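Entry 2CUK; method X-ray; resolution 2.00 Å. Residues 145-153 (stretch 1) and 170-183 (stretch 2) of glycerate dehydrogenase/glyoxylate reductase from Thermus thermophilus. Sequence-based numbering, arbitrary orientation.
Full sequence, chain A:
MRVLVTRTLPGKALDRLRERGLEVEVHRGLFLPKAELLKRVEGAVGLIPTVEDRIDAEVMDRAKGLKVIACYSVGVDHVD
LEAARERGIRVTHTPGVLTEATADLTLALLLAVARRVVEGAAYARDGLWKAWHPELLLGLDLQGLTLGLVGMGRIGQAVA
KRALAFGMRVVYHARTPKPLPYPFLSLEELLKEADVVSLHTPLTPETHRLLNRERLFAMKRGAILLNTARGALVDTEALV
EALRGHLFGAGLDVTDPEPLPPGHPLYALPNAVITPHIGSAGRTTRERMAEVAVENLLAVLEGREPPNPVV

Stretch 1, residues 145-153: LTLGLVGMG
Stretch 2 (170-183) VVYHARTPKPLPYP

Two neighbouring strands of one sheet, 146-150 and 170-173, run in the same direction, their axes 22° apart and 4.6 Å from each other at closest approach. Leu147 pairs with Val170, Gly148 with Val171, Leu149 with Tyr172 and Val150 with His173, with CA-CA distances of 4.6 to 5.0 Å. Phi lies near -100° and psi between 98° and 132° along 146-150; strand 170-173 is more extended, reaching -158/161 at Tyr172.

As is usual for parallel strands, alternate residues do the bonding. Val171 N donates to Leu147 O (3.0 Å) and Leu149 N to Val171 O (3.1 Å); His173 N then donates to Leu149 O (2.9 Å), and Gly151 N closes the ladder on His173 O (2.7 Å). Gly151, at phi/psi 108/125, would jam a CB against the preceding carbonyl oxygen, so its backbone calls for glycine.

Met152 covers the most surface, 122 Å² of the 612 Å² buried in all. Its CB points toward stretch 2, and the backbone (-124/50) leads into Gly153, the N-cap of a helix. With chi1 -91°, chi2 -58° and chi3 -116°, the long, flexible side chain threads among three residues. Met152 CG lies only 3.1 Å from Tyr172 CD1, a very tight contact, while SD sits 5.0 Å from the centroid of the Tyr172 ring in an oblique sulfur-aromatic approach. The terminal CE reaches Leu180 CD1 at 3.7 Å and Tyr182 CD2 at 3.6 Å. An unbranched, apolar chain suits this place, because it can bend to meet both aromatic and aliphatic surfaces.

Tyr172 (chi1 77°, p; chi2 100°) also ties the following loop to its strand: Lys178 N donates to Tyr172 OH at 2.8 Å, and Tyr172 N to Pro183 O at 3.1 Å. A phenol serves both needs, with a ring for Met152 and a polar end for the loop backbone.

Val171 and Val170 cover the next largest areas, 60 and 59 Å², and point to opposite faces. Beta-branched valine favours extended backbone. Val171 (m) brings CG2 to 3.7 Å from Thr146 CG2; an ideal CB on Gly148 would come within 3.6 Å of that same Val171 CG2, so the bare glycine leaves space there. On the face shared by Leu147, Leu149 and Tyr172, Val170 (t) sets CG1 4.0 Å from Leu149 CD1, with Leu149 at m, t. Leu149 CB also lies 4.2 Å from Tyr172 CB, extending this apolar layer toward Met152.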

# COMPACT_ATOMS: atom_id res chain seq x y z
N LEU A 145 16.97 1.60 3.39
CA LEU A 145 16.63 2.99 3.69
C LEU A 145 16.27 3.15 5.16
O LEU A 145 15.86 2.20 5.82
CB LEU A 145 15.46 3.47 2.82
CG LEU A 145 15.80 3.90 1.39
CD1 LEU A 145 16.40 2.73 0.62
CD2 LEU A 145 14.54 4.39 0.70
N THR A 146 16.43 4.37 5.66
CA THR A 146 16.13 4.66 7.05
C THR A 146 14.81 5.37 7.28
O THR A 146 14.55 6.44 6.72
CB THR A 146 17.25 5.51 7.69
OG1 THR A 146 18.47 4.74 7.72
CG2 THR A 146 16.88 5.92 9.11
N LEU A 147 13.98 4.77 8.12
CA LEU A 147 12.70 5.36 8.48
C LEU A 147 12.89 6.05 9.82
O LEU A 147 13.33 5.44 10.79
CB LEU A 147 11.62 4.28 8.61
CG LEU A 147 10.29 4.75 9.21
CD1 LEU A 147 9.62 5.74 8.27
CD2 LEU A 147 9.38 3.54 9.46
N GLY A 148 12.57 7.34 9.86
CA GLY A 148 12.70 8.10 11.08
C GLY A 148 11.31 8.44 11.59
O GLY A 148 10.55 9.12 10.91
N LEU A 149 10.99 7.96 12.78
CA LEU A 149 9.69 8.21 13.38
C LEU A 149 9.78 9.34 14.40
O LEU A 149 10.68 9.34 15.24
CB LEU A 149 9.19 6.94 14.06
CG LEU A 149 9.11 5.71 13.15
CD1 LEU A 149 9.08 4.44 13.99
CD2 LEU A 149 7.89 5.82 12.26
N VAL A 150 8.87 10.30 14.32
CA VAL A 150 8.82 11.41 15.26
C VAL A 150 7.65 11.10 16.17
O VAL A 150 6.49 11.35 15.83
CB VAL A 150 8.58 12.76 14.55
CG1 VAL A 150 8.50 13.88 15.58
CG2 VAL A 150 9.69 13.04 13.56
N GLY A 151 7.96 10.53 17.34
CA GLY A 151 6.94 10.13 18.29
C GLY A 151 6.93 8.61 18.22
O GLY A 151 6.79 8.05 17.14
N MET A 152 7.09 7.95 19.36
CA MET A 152 7.11 6.49 19.38
C MET A 152 6.11 5.82 20.29
O MET A 152 6.47 4.95 21.08
CB MET A 152 8.51 5.97 19.73
CG MET A 152 9.40 5.74 18.53
SD MET A 152 8.69 4.55 17.36
CE MET A 152 9.88 3.24 17.44
N GLY A 153 4.84 6.22 20.17
CA GLY A 153 3.81 5.60 20.98
C GLY A 153 3.49 4.25 20.36
O GLY A 153 4.32 3.70 19.64
N VAL A 170 15.42 1.49 11.23
CA VAL A 170 14.56 2.38 12.01
C VAL A 170 15.27 3.20 13.08
O VAL A 170 16.12 2.69 13.81
CB VAL A 170 13.43 1.58 12.69
CG1 VAL A 170 12.58 2.51 13.56
CG2 VAL A 170 12.57 0.89 11.64
N VAL A 171 14.91 4.48 13.15
CA VAL A 171 15.45 5.40 14.15
C VAL A 171 14.26 6.22 14.61
O VAL A 171 13.22 6.22 13.96
CB VAL A 171 16.54 6.34 13.55
CG1 VAL A 171 17.68 5.51 12.98
CG2 VAL A 171 15.93 7.23 12.49
N TYR A 172 14.40 6.91 15.74
CA TYR A 172 13.27 7.70 16.21
C TYR A 172 13.62 8.83 17.16
O TYR A 172 14.70 8.86 17.75
CB TYR A 172 12.24 6.78 16.90
CG TYR A 172 12.63 6.34 18.30
CD1 TYR A 172 12.08 6.97 19.43
CD2 TYR A 172 13.54 5.30 18.50
CE1 TYR A 172 12.44 6.56 20.72
CE2 TYR A 172 13.90 4.89 19.78
CZ TYR A 172 13.34 5.53 20.89
OH TYR A 172 13.70 5.11 22.15
N HIS A 173 12.69 9.76 17.28
CA HIS A 173 12.84 10.89 18.19
C HIS A 173 11.53 10.94 18.95
O HIS A 173 10.47 10.67 18.39
CB HIS A 173 13.04 12.20 17.44
CG HIS A 173 13.02 13.40 18.34
ND1 HIS A 173 13.98 13.62 19.30
CD2 HIS A 173 12.12 14.40 18.47
CE1 HIS A 173 13.66 14.71 19.99
NE2 HIS A 173 12.54 15.20 19.50
N ALA A 174 11.60 11.29 20.23
CA ALA A 174 10.41 11.40 21.07
C ALA A 174 10.77 12.26 22.27
O ALA A 174 11.96 12.48 22.54
CB ALA A 174 9.96 10.01 21.51
N ARG A 175 9.77 12.74 22.98
CA ARG A 175 10.03 13.58 24.14
C ARG A 175 10.84 12.82 25.21
O ARG A 175 11.52 13.39 26.06
CB ARG A 175 8.69 14.02 24.74
CG ARG A 175 7.76 14.71 23.73
CD ARG A 175 8.47 15.76 22.86
NE ARG A 175 8.33 15.41 21.44
CZ ARG A 175 8.91 16.20 20.53
NH1 ARG A 175 9.57 17.28 20.90
NH2 ARG A 175 8.82 15.88 19.24
N THR A 176 10.70 11.49 25.15
CA THR A 176 11.39 10.59 26.06
C THR A 176 11.81 9.30 25.36
O THR A 176 11.03 8.67 24.66
CB THR A 176 10.45 10.28 27.23
OG1 THR A 176 10.10 11.50 27.88
CG2 THR A 176 11.16 9.36 28.23
N PRO A 177 13.08 8.89 25.54
CA PRO A 177 13.55 7.64 24.99
C PRO A 177 12.71 6.44 25.48
O PRO A 177 11.93 6.52 26.42
CB PRO A 177 15.03 7.50 25.35
CG PRO A 177 15.53 8.91 25.68
CD PRO A 177 14.18 9.58 26.21
N LYS A 178 12.87 5.30 24.84
CA LYS A 178 12.15 4.09 25.23
C LYS A 178 13.04 2.88 25.01
O LYS A 178 13.90 2.88 24.13
CB LYS A 178 10.85 3.95 24.42
CG LYS A 178 9.85 5.07 24.67
CD LYS A 178 8.47 4.74 24.14
CE LYS A 178 7.42 5.64 24.76
NZ LYS A 178 6.15 4.91 25.03
N PRO A 179 12.85 1.83 25.82
CA PRO A 179 13.64 0.60 25.72
C PRO A 179 13.35 -0.19 24.44
O PRO A 179 12.80 -1.29 24.49
CB PRO A 179 13.26 -0.16 26.98
CG PRO A 179 11.81 0.21 27.14
CD PRO A 179 11.84 1.71 26.89
N LEU A 180 13.73 0.38 23.30
CA LEU A 180 13.51 -0.26 22.01
C LEU A 180 14.85 -0.48 21.31
O LEU A 180 15.82 0.23 21.58
CB LEU A 180 12.60 0.62 21.15
CG LEU A 180 11.19 0.87 21.68
CD1 LEU A 180 10.50 1.96 20.86
CD2 LEU A 180 10.39 -0.43 21.65
N PRO A 181 14.92 -1.47 20.41
CA PRO A 181 16.17 -1.75 19.70
C PRO A 181 16.41 -0.82 18.52
O PRO A 181 16.81 -1.26 17.44
CB PRO A 181 15.98 -3.20 19.26
CG PRO A 181 14.51 -3.24 18.96
CD PRO A 181 13.91 -2.50 20.14
N TYR A 182 16.16 0.47 18.72
CA TYR A 182 16.35 1.46 17.66
C TYR A 182 17.10 2.67 18.20
O TYR A 182 16.92 3.06 19.35
CB TYR A 182 15.01 1.96 17.11
CG TYR A 182 13.95 0.91 16.89
CD1 TYR A 182 14.15 -0.15 16.00
CD2 TYR A 182 12.73 0.99 17.55
CE1 TYR A 182 13.15 -1.10 15.78
CE2 TYR A 182 11.73 0.05 17.34
CZ TYR A 182 11.94 -0.98 16.45
OH TYR A 182 10.93 -1.90 16.24
N PRO A 183 17.94 3.29 17.36
CA PRO A 183 18.70 4.47 17.78
C PRO A 183 17.78 5.65 18.09
O PRO A 183 16.89 5.97 17.31
CB PRO A 183 19.60 4.75 16.57
CG PRO A 183 19.85 3.38 16.03
CD PRO A 183 18.48 2.75 16.10